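PDB 6AGQ: acetyl xylan esterase from Paenibacillus sp. R4, which probably removes acetyl groups from acetylated xylan and related acetyl esters, as a cold-active serine hydrolase of the alpha/beta-hydrolase superfamily. Local coordinates for residues Y50-D59 / R99-A109; A115-Q123 / Y153-A164. All coordinates share one frame; numbering follows the deposited sequence.

Contact 1: Y50-D59 / R99-A109; sequences YPLKSISIYD and RGYPNELLQWA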
loop_
_atom_site.group_PDB
_atom_site.type_symbol
_atom_site.label_atom_id
_atom_site.label_comp_id
_atom_site.label_asym_id
_atom_site.label_seq_id
_atom_site.Cartn_x
_atom_site.Cartn_y
_atom_site.Cartn_z
ATOM N N TYR A 50 11.671 42.214 -6.019
ATOM C CA TYR A 50 11.854 40.775 -6.114
ATOM C C TYR A 50 13.349 40.703 -5.856
ATOM O O TYR A 50 14.072 41.645 -6.233
ATOM C CB TYR A 50 11.511 40.215 -7.517
ATOM C CG TYR A 50 11.333 38.729 -7.554
ATOM C CD1 TYR A 50 10.207 38.154 -7.001
ATOM C CD2 TYR A 50 12.288 37.886 -8.097
ATOM C CE1 TYR A 50 10.007 36.780 -7.019
ATOM C CE2 TYR A 50 12.099 36.472 -8.124
ATOM C CZ TYR A 50 10.949 35.912 -7.571
ATOM O OH TYR A 50 10.663 34.497 -7.543
ATOM N N PRO A 51 13.836 39.601 -5.250
ATOM C CA PRO A 51 15.302 39.523 -4.993
ATOM C C PRO A 51 16.224 39.510 -6.237
ATOM O O PRO A 51 17.284 40.097 -6.197
ATOM C CB PRO A 51 15.448 38.213 -4.202
ATOM C CG PRO A 51 14.079 37.916 -3.690
ATOM C CD PRO A 51 13.111 38.446 -4.699
ATOM N N LEU A 52 15.832 38.832 -7.321
ATOM C CA LEU A 52 16.574 38.887 -8.610
ATOM C C LEU A 52 16.399 40.251 -9.279
ATOM O O LEU A 52 15.298 40.607 -9.702
ATOM C CB LEU A 52 16.101 37.800 -9.596
ATOM C CG LEU A 52 16.746 36.409 -9.624
ATOM C CD1 LEU A 52 17.564 36.059 -8.380
ATOM C CD2 LEU A 52 15.670 35.354 -9.849
ATOM N N LYS A 53 17.483 41.007 -9.331
ATOM C CA LYS A 53 17.549 42.280 -10.043
ATOM C C LYS A 53 18.163 42.155 -11.451
ATOM O O LYS A 53 18.102 43.087 -12.188
ATOM C CB LYS A 53 18.292 43.308 -9.187
ATOM C CG LYS A 53 18.093 44.758 -9.612
ATOM C CD LYS A 53 18.258 45.757 -8.451
ATOM C CE LYS A 53 19.110 46.979 -8.810
ATOM N NZ LYS A 53 20.552 46.604 -8.861
ATOM N N SER A 54 18.669 40.992 -11.855
ATOM C CA SER A 54 19.108 40.754 -13.251
ATOM C C SER A 54 17.984 40.568 -14.328
ATOM O O SER A 54 18.269 40.453 -15.528
ATOM C CB SER A 54 20.086 39.554 -13.301
ATOM O OG SER A 54 19.421 38.289 -13.224
ATOM N N ILE A 55 16.735 40.493 -13.889
ATOM C CA ILE A 55 15.595 40.323 -14.743
ATOM C C ILE A 55 14.517 41.366 -14.377
ATOM O O ILE A 55 14.455 41.822 -13.232
ATOM C CB ILE A 55 15.018 38.887 -14.615
ATOM C CG1 ILE A 55 14.542 38.585 -13.186
ATOM C CG2 ILE A 55 16.051 37.853 -15.032
ATOM C CD1 ILE A 55 13.849 37.216 -13.034
ATOM N N SER A 56 13.684 41.732 -15.354
ATOM C CA SER A 56 12.425 42.386 -15.055
ATOM C C SER A 56 11.301 41.367 -15.068
ATOM O O SER A 56 11.211 40.522 -16.010
ATOM C CB SER A 56 12.136 43.514 -16.048
ATOM O OG SER A 56 13.272 44.377 -16.073
ATOM N N ILE A 57 10.421 41.500 -14.077
ATOM C CA ILE A 57 9.295 40.569 -13.815
ATOM C C ILE A 57 7.970 41.277 -13.829
ATOM O O ILE A 57 7.767 42.163 -13.013
ATOM C CB ILE A 57 9.432 39.872 -12.424
ATOM C CG1 ILE A 57 10.653 38.955 -12.413
ATOM C CG2 ILE A 57 8.176 39.074 -12.043
ATOM C CD1 ILE A 57 11.228 38.812 -11.028
ATOM N N TYR A 58 7.055 40.855 -14.722
ATOM C CA TYR A 58 5.740 41.434 -14.819
ATOM C C TYR A 58 4.673 40.471 -14.442
ATOM O O TYR A 58 4.669 39.335 -14.864
ATOM C CB TYR A 58 5.481 41.902 -16.237
ATOM C CG TYR A 58 6.457 42.972 -16.696
ATOM C CD1 TYR A 58 6.182 44.318 -16.499
ATOM C CD2 TYR A 58 7.668 42.614 -17.263
ATOM C CE1 TYR A 58 7.085 45.305 -16.926
ATOM C CE2 TYR A 58 8.590 43.564 -17.673
ATOM C CZ TYR A 58 8.301 44.915 -17.494
ATOM O OH TYR A 58 9.242 45.828 -17.883
ATOM N N ASP A 59 3.748 40.958 -13.639
ATOM C CA ASP A 59 2.531 40.356 -13.360
ATOM C C ASP A 59 1.608 40.731 -14.538
ATOM O O ASP A 59 1.522 41.883 -14.935
ATOM C CB ASP A 59 1.998 40.945 -12.033
ATOM C CG ASP A 59 0.928 40.093 -11.425
ATOM O OD1 ASP A 59 0.608 39.074 -12.070
ATOM O OD2 ASP A 59 0.400 40.424 -10.327
ATOM N N ARG A 99 0.711 29.142 -12.834
ATOM C CA ARG A 99 1.807 29.898 -13.430
ATOM C C ARG A 99 3.113 29.831 -12.636
ATOM O O ARG A 99 4.161 30.274 -13.121
ATOM C CB ARG A 99 1.337 31.337 -13.589
ATOM C CG ARG A 99 1.094 32.089 -12.270
ATOM C CD ARG A 99 0.756 33.579 -12.469
ATOM N NE ARG A 99 0.181 34.117 -11.244
ATOM C CZ ARG A 99 0.111 35.397 -10.888
ATOM N NH1 ARG A 99 0.543 36.387 -11.679
ATOM N NH2 ARG A 99 -0.405 35.689 -9.698
ATOM N N GLY A 100 3.040 29.290 -11.416
ATOM C CA GLY A 100 4.198 29.114 -10.533
ATOM C C GLY A 100 4.841 30.408 -10.034
ATOM O O GLY A 100 4.159 31.411 -9.767
ATOM N N TYR A 101 6.176 30.431 -10.004
ATOM C CA TYR A 101 6.875 31.544 -9.379
ATOM C C TYR A 101 7.837 32.057 -10.408
ATOM O O TYR A 101 8.335 31.273 -11.208
ATOM C CB TYR A 101 7.581 31.083 -8.062
ATOM C CG TYR A 101 6.635 30.453 -7.054
ATOM C CD1 TYR A 101 6.315 29.073 -7.104
ATOM C CD2 TYR A 101 6.046 31.229 -6.049
ATOM C CE1 TYR A 101 5.427 28.505 -6.191
ATOM C CE2 TYR A 101 5.164 30.667 -5.122
ATOM C CZ TYR A 101 4.863 29.317 -5.190
ATOM O OH TYR A 101 3.982 28.798 -4.247
ATOM N N PRO A 102 8.108 33.371 -10.402
ATOM C CA PRO A 102 8.954 33.922 -11.464
ATOM C C PRO A 102 10.395 33.394 -11.518
ATOM O O PRO A 102 10.981 33.328 -12.605
ATOM C CB PRO A 102 8.959 35.435 -11.169
ATOM C CG PRO A 102 7.804 35.675 -10.236
ATOM C CD PRO A 102 7.556 34.411 -9.509
ATOM N N ASN A 103 10.973 32.995 -10.374
ATOM C CA ASN A 103 12.362 32.435 -10.377
ATOM C C ASN A 103 12.531 31.183 -11.276
ATOM O O ASN A 103 13.627 30.905 -11.735
ATOM C CB ASN A 103 12.841 32.082 -8.948
ATOM C CG ASN A 103 11.987 30.995 -8.310
ATOM O OD1 ASN A 103 10.876 31.248 -7.928
ATOM N ND2 ASN A 103 12.482 29.781 -8.286
ATOM N N GLU A 104 11.447 30.459 -11.537
ATOM C CA GLU A 104 11.462 29.334 -12.460
ATOM C C GLU A 104 11.588 29.708 -13.920
ATOM O O GLU A 104 11.742 28.829 -14.760
ATOM C CB GLU A 104 10.150 28.546 -12.341
ATOM C CG GLU A 104 9.823 27.970 -10.966
ATOM C CD GLU A 104 8.458 27.293 -10.992
ATOM O OE1 GLU A 104 8.085 26.787 -12.087
ATOM O OE2 GLU A 104 7.746 27.285 -9.951
ATOM N N LEU A 105 11.465 30.978 -14.263
ATOM C CA LEU A 105 11.709 31.441 -15.616
ATOM C C LEU A 105 13.100 32.097 -15.780
ATOM O O LEU A 105 13.485 32.459 -16.884
ATOM C CB LEU A 105 10.619 32.428 -15.997
ATOM C CG LEU A 105 9.180 31.917 -15.848
ATOM C CD1 LEU A 105 8.143 32.991 -16.190
ATOM C CD2 LEU A 105 8.986 30.693 -16.738
ATOM N N LEU A 106 13.847 32.235 -14.691
ATOM C CA LEU A 106 15.215 32.806 -14.727
ATOM C C LEU A 106 16.209 32.221 -15.757
ATOM O O LEU A 106 16.944 32.939 -16.408
ATOM C CB LEU A 106 15.841 32.714 -13.315
ATOM C CG LEU A 106 17.346 32.960 -13.228
ATOM C CD1 LEU A 106 17.739 34.379 -13.694
ATOM C CD2 LEU A 106 17.768 32.691 -11.785
ATOM N N GLN A 107 16.339 30.931 -15.748
ATOM C CA GLN A 107 17.122 30.186 -16.712
ATOM C C GLN A 107 16.964 30.714 -18.125
ATOM O O GLN A 107 17.953 30.950 -18.808
ATOM C CB GLN A 107 16.750 28.717 -16.740
ATOM C CG GLN A 107 15.704 28.254 -15.725
ATOM C CD GLN A 107 15.249 26.847 -15.999
ATOM O OE1 GLN A 107 15.954 26.075 -16.654
ATOM N NE2 GLN A 107 14.062 26.504 -15.515
ATOM N N TRP A 108 15.719 30.939 -18.554
ATOM C CA TRP A 108 15.456 31.457 -19.906
ATOM C C TRP A 108 15.942 32.867 -20.037
ATOM O O TRP A 108 16.622 33.147 -21.010
ATOM C CB TRP A 108 14.004 31.360 -20.226
ATOM C CG TRP A 108 13.487 29.976 -19.963
ATOM C CD1 TRP A 108 12.465 29.660 -19.155
ATOM C CD2 TRP A 108 13.984 28.737 -20.503
ATOM N NE1 TRP A 108 12.297 28.326 -19.111
ATOM C CE2 TRP A 108 13.182 27.721 -19.970
ATOM C CE3 TRP A 108 15.011 28.397 -21.416
ATOM C CZ2 TRP A 108 13.370 26.359 -20.274
ATOM C CZ3 TRP A 108 15.195 27.051 -21.750
ATOM C CH2 TRP A 108 14.380 26.043 -21.170
ATOM N N ALA A 109 15.686 33.728 -19.024
ATOM C CA ALA A 109 16.142 35.088 -19.074
ATOM C C ALA A 109 17.659 35.208 -19.091
ATOM O O ALA A 109 18.225 36.061 -19.785
ATOM C CB ALA A 109 15.569 35.896 -17.916
#
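The methyl CG2 of I57 rests on the ring of P102, 3.8 Å from its CB, and this pair begins the close-packed half of the interface. Further along, I55 turns its CG2 to the CB of A109 at 3.5 Å. That branch lies anti to the carbonyl carbon because CG1 occupies the slot between backbone N and C (chi1 61°). L106 packs beside it, its CD1 near I55 and its CD2 3.9 Å from CD2 of L52, and also meets L106 of a second subunit.

The Y50 side is looser: the partly exposed ring slants across P102, and its OH receives a weak hydrogen bond from N103 N at 3.2 Å. A separate polar clamp closes the far end, where R99 NH1, also bonded to G72 O, meets D59 OD1 at 2.7 Å in a salt bridge; the oxygen lies near the guanidinium plane, yet the nitrogen stands 35° out of the carboxylate plane.

In the antiparallel part of the sheet, then, the loop and short helix between strands 86-92 and 114-118 pack on strand 55-63 and the loop leading into it. Strands 43-46 and 69-77 flank 55-63, W73 touching P102, while helix 309-320 lies against Q107 and W108.

Contact 2: A115-Q123 / Y153-A164; sequences ALAIDVRGQ and YYKQVYLDCIRA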
loop_
_atom_site.group_PDB
_atom_site.type_symbol
_atom_site.label_atom_id
_atom_site.label_comp_id
_atom_site.label_asym_id
_atom_site.label_seq_id
_atom_site.Cartn_x
_atom_site.Cartn_y
_atom_site.Cartn_z
ATOM N N ALA A 115 10.282 35.203 -21.319
ATOM C CA ALA A 115 9.496 34.029 -21.063
ATOM C C ALA A 115 8.160 34.380 -20.441
ATOM O O ALA A 115 8.062 35.294 -19.592
ATOM C CB ALA A 115 10.277 33.037 -20.177
ATOM N N LEU A 116 7.145 33.608 -20.796
ATOM C CA LEU A 116 5.791 33.800 -20.232
ATOM C C LEU A 116 5.307 32.466 -19.697
ATOM O O LEU A 116 5.330 31.455 -20.420
ATOM C CB LEU A 116 4.814 34.328 -21.317
ATOM C CG LEU A 116 3.300 34.317 -20.999
ATOM C CD1 LEU A 116 2.907 35.439 -20.051
ATOM C CD2 LEU A 116 2.582 34.452 -22.337
ATOM N N ALA A 117 4.823 32.477 -18.457
ATOM C CA ALA A 117 4.062 31.383 -17.926
ATOM C C ALA A 117 2.642 31.801 -17.591
ATOM O O ALA A 117 2.458 32.789 -16.938
ATOM C CB ALA A 117 4.742 30.873 -16.667
ATOM N N ILE A 118 1.658 30.989 -17.923
ATOM C CA ILE A 118 0.249 31.300 -17.685
ATOM C C ILE A 118 -0.500 30.237 -16.856
ATOM O O ILE A 118 -0.129 29.088 -16.855
ATOM C CB ILE A 118 -0.517 31.449 -19.045
ATOM C CG1 ILE A 118 -0.496 30.152 -19.849
ATOM C CG2 ILE A 118 0.087 32.584 -19.890
ATOM C CD1 ILE A 118 -1.371 30.221 -21.072
ATOM N N ASP A 119 -1.504 30.663 -16.111
ATOM C CA ASP A 119 -2.526 29.787 -15.539
ATOM C C ASP A 119 -3.445 29.154 -16.621
ATOM O O ASP A 119 -3.834 29.809 -17.550
ATOM C CB ASP A 119 -3.445 30.577 -14.677
ATOM C CG ASP A 119 -2.834 31.051 -13.314
ATOM O OD1 ASP A 119 -1.792 30.522 -12.811
ATOM O OD2 ASP A 119 -3.501 31.953 -12.735
ATOM N N VAL A 120 -3.866 27.909 -16.390
ATOM C CA VAL A 120 -4.876 27.198 -17.150
ATOM C C VAL A 120 -6.139 27.435 -16.335
ATOM O O VAL A 120 -6.142 27.269 -15.125
ATOM C CB VAL A 120 -4.597 25.672 -17.237
ATOM C CG1 VAL A 120 -5.745 24.937 -17.938
ATOM C CG2 VAL A 120 -3.284 25.394 -17.932
ATOM N N ARG A 121 -7.180 27.877 -17.017
ATOM C CA ARG A 121 -8.379 28.382 -16.421
ATOM C C ARG A 121 -9.103 27.466 -15.390
ATOM O O ARG A 121 -9.325 26.283 -15.605
ATOM C CB ARG A 121 -9.321 28.812 -17.535
ATOM C CG ARG A 121 -9.678 27.680 -18.472
ATOM C CD ARG A 121 -10.951 27.982 -19.182
ATOM N NE ARG A 121 -10.765 29.197 -19.960
ATOM C CZ ARG A 121 -11.748 30.011 -20.319
ATOM N NH1 ARG A 121 -11.463 31.065 -21.072
ATOM N NH2 ARG A 121 -13.013 29.739 -19.940
ATOM N N GLY A 122 -9.350 27.985 -14.195
ATOM C CA GLY A 122 -10.023 27.178 -13.209
ATOM C C GLY A 122 -9.144 26.253 -12.421
ATOM O O GLY A 122 -9.647 25.611 -11.538
ATOM N N GLN A 123 -7.842 26.160 -12.699
ATOM C CA GLN A 123 -7.021 25.220 -11.955
ATOM C C GLN A 123 -6.403 25.837 -10.678
ATOM O O GLN A 123 -7.002 26.717 -10.111
ATOM C CB GLN A 123 -6.048 24.517 -12.859
ATOM C CG GLN A 123 -6.814 23.793 -13.952
ATOM C CD GLN A 123 -5.954 22.905 -14.814
ATOM O OE1 GLN A 123 -4.790 22.695 -14.523
ATOM N NE2 GLN A 123 -6.530 22.390 -15.892
ATOM N N TYR A 153 -14.449 21.699 -21.970
ATOM C CA TYR A 153 -13.377 22.427 -21.221
ATOM C C TYR A 153 -12.132 22.881 -22.011
ATOM O O TYR A 153 -11.706 24.063 -21.975
ATOM C CB TYR A 153 -12.892 21.545 -20.078
ATOM C CG TYR A 153 -11.830 22.145 -19.217
ATOM C CD1 TYR A 153 -12.144 23.171 -18.310
ATOM C CD2 TYR A 153 -10.548 21.716 -19.306
ATOM C CE1 TYR A 153 -11.178 23.750 -17.502
ATOM C CE2 TYR A 153 -9.563 22.279 -18.524
ATOM C CZ TYR A 153 -9.884 23.311 -17.626
ATOM O OH TYR A 153 -8.921 23.868 -16.853
ATOM N N TYR A 154 -11.562 21.970 -22.786
ATOM C CA TYR A 154 -10.291 22.281 -23.430
ATOM C C TYR A 154 -10.443 23.150 -24.636
ATOM O O TYR A 154 -9.406 23.629 -25.137
ATOM C CB TYR A 154 -9.369 21.054 -23.674
ATOM C CG TYR A 154 -8.645 20.561 -22.405
ATOM C CD1 TYR A 154 -7.527 21.248 -21.886
ATOM C CD2 TYR A 154 -9.045 19.374 -21.771
ATOM C CE1 TYR A 154 -6.884 20.829 -20.722
ATOM C CE2 TYR A 154 -8.384 18.902 -20.640
ATOM C CZ TYR A 154 -7.317 19.626 -20.107
ATOM O OH TYR A 154 -6.689 19.161 -19.002
ATOM N N LYS A 155 -11.668 23.449 -25.082
ATOM C CA LYS A 155 -11.780 24.376 -26.189
ATOM C C LYS A 155 -11.283 25.775 -25.796
ATOM O O LYS A 155 -10.376 26.276 -26.394
ATOM C CB LYS A 155 -13.185 24.464 -26.750
ATOM C CG LYS A 155 -13.258 25.312 -28.006
ATOM C CD LYS A 155 -14.701 25.490 -28.505
ATOM C CE LYS A 155 -15.235 26.846 -28.178
ATOM N NZ LYS A 155 -16.680 26.884 -28.512
ATOM N N GLN A 156 -11.883 26.384 -24.791
ATOM C CA GLN A 156 -11.437 27.657 -24.321
ATOM C C GLN A 156 -10.013 27.596 -23.744
ATOM O O GLN A 156 -9.263 28.577 -23.896
ATOM C CB GLN A 156 -12.426 28.277 -23.309
ATOM C CG GLN A 156 -13.675 28.841 -23.969
ATOM C CD GLN A 156 -13.410 30.136 -24.738
ATOM O OE1 GLN A 156 -12.519 30.914 -24.390
ATOM N NE2 GLN A 156 -14.155 30.345 -25.808
ATOM N N VAL A 157 -9.566 26.453 -23.191
ATOM C CA VAL A 157 -8.139 26.358 -22.761
ATOM C C VAL A 157 -7.174 26.533 -23.931
ATOM O O VAL A 157 -6.187 27.302 -23.843
ATOM C CB VAL A 157 -7.882 25.041 -21.970
ATOM C CG1 VAL A 157 -6.455 24.925 -21.522
ATOM C CG2 VAL A 157 -8.804 24.992 -20.747
ATOM N N TYR A 158 -7.448 25.841 -25.057
ATOM C CA TYR A 158 -6.557 25.921 -26.215
ATOM C C TYR A 158 -6.549 27.304 -26.802
ATOM O O TYR A 158 -5.502 27.822 -27.218
ATOM C CB TYR A 158 -6.897 24.899 -27.300
ATOM C CG TYR A 158 -6.547 23.462 -26.973
ATOM C CD1 TYR A 158 -6.287 23.036 -25.676
ATOM C CD2 TYR A 158 -6.513 22.516 -27.955
ATOM C CE1 TYR A 158 -5.987 21.716 -25.398
ATOM C CE2 TYR A 158 -6.272 21.171 -27.641
ATOM C CZ TYR A 158 -5.995 20.799 -26.392
ATOM O OH TYR A 158 -5.735 19.500 -26.075
ATOM N N LEU A 159 -7.705 27.928 -26.830
ATOM C CA LEU A 159 -7.757 29.338 -27.264
ATOM C C LEU A 159 -6.970 30.283 -26.354
ATOM O O LEU A 159 -6.338 31.219 -26.848
ATOM C CB LEU A 159 -9.236 29.795 -27.342
ATOM C CG LEU A 159 -10.043 29.073 -28.392
ATOM C CD1 LEU A 159 -11.493 29.520 -28.335
ATOM C CD2 LEU A 159 -9.518 29.245 -29.814
ATOM N N ASP A 160 -7.074 30.122 -25.031
ATOM C CA ASP A 160 -6.229 30.928 -24.076
ATOM C C ASP A 160 -4.733 30.772 -24.394
ATOM O O ASP A 160 -3.962 31.745 -24.302
ATOM C CB ASP A 160 -6.403 30.498 -22.651
ATOM C CG ASP A 160 -7.839 30.656 -22.130
ATOM O OD1 ASP A 160 -8.618 31.481 -22.688
ATOM O OD2 ASP A 160 -8.209 29.911 -21.148
ATOM N N CYS A 161 -4.352 29.542 -24.801
ATOM C CA CYS A 161 -2.982 29.168 -25.098
ATOM C C CYS A 161 -2.490 29.785 -26.366
ATOM O O CYS A 161 -1.298 30.000 -26.481
ATOM C CB CYS A 161 -2.773 27.627 -25.114
ATOM S SG CYS A 161 -2.974 26.852 -23.474
ATOM N N ILE A 162 -3.384 29.982 -27.341
ATOM C CA ILE A 162 -3.050 30.693 -28.588
ATOM C C ILE A 162 -2.987 32.203 -28.314
ATOM O O ILE A 162 -2.140 32.973 -28.856
ATOM C CB ILE A 162 -4.103 30.363 -29.692
ATOM C CG1 ILE A 162 -3.818 28.953 -30.275
ATOM C CG2 ILE A 162 -4.160 31.433 -30.812
ATOM C CD1 ILE A 162 -5.025 28.388 -31.032
ATOM N N ARG A 163 -3.896 32.642 -27.456
ATOM C CA ARG A 163 -3.866 34.030 -27.039
ATOM C C ARG A 163 -2.611 34.402 -26.216
ATOM O O ARG A 163 -2.206 35.569 -26.264
ATOM C CB ARG A 163 -5.178 34.378 -26.336
ATOM C CG ARG A 163 -6.324 34.376 -27.321
ATOM C CD ARG A 163 -7.665 34.304 -26.636
ATOM N NE ARG A 163 -8.053 35.605 -26.091
ATOM C CZ ARG A 163 -8.555 36.622 -26.775
ATOM N NH1 ARG A 163 -8.785 36.547 -28.106
ATOM N NH2 ARG A 163 -8.865 37.731 -26.100
ATOM N N ALA A 164 -1.975 33.453 -25.526
ATOM C CA ALA A 164 -0.626 33.677 -24.990
ATOM C C ALA A 164 0.418 33.991 -26.086
ATOM O O ALA A 164 1.330 34.760 -25.894
ATOM C CB ALA A 164 -0.175 32.495 -24.155
#
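R121, in the loop that leaves strand 114-118, and D160 form the charged centre of this contact. The guanidinium grips the carboxylate side-on: NE reaches OD2 of D160 at 2.9 Å in a nearly straight bond (168°), while NH1 reaches OD1 at 3.3 Å. Both oxygens use their syn lone pairs, and the two planes are nearly coplanar. A bend at chi3 (61°) turns the guanidinium to the helix, where CB of Q156 sits over the centre of one face, 3.5 Å from R121 CZ.

Neutral hydrogen bonds gather at Y153. Its OH donates to the carbonyl oxygen of R121 at 2.7 Å, in the carbonyl plane, and accepts from NE2 of Q123 at 3.0 Å, so the hydroxyl bridges a main-chain carbonyl and a side-chain amide of the type II turn V120-Q123. The amide of Q123 is also held through OE1 by the backbone N of S96.

Apolar contacts complete the interface. V120 CG1 meets V157 CG1 at 3.7 Å, V157 CG2 packs on the aliphatic CG of R121, and A164 CB receives both L116 CD2, at 3.8 Å, and I118 CD1. The helix runs nearly antiparallel (160°) to its strand of the central sheet, axes 10.1 Å apart, as in alpha/beta-hydrolases.

Buried charge is thus met by opposite charge: D66 and D129 also form salt bridges with R121, and such a cluster of three carboxylates would be expected to favour the charged form of R121.

From the N terminus, strand 55-63 follows two helices and the outermost strand 43-46, and contact 1 closes a loop that runs through strands 69-77 and 86-92 before returning at 99-109. Contact 2 then opens a few residues later, its strand 114-118 following helix 106-110 directly, and closes over a span without helix or strand onto helix 153-170. The two loops therefore stand in series, neither enclosing nor crossing the other. Their centres lie about 20 Å apart, yet they meet where R99 N lies 2.9 Å from D119 OD1, a probable hydrogen bond, and where L105 packs on A117. Together they join the antiparallel side of the mixed sheet, through strand 114-118, to helix 153-170.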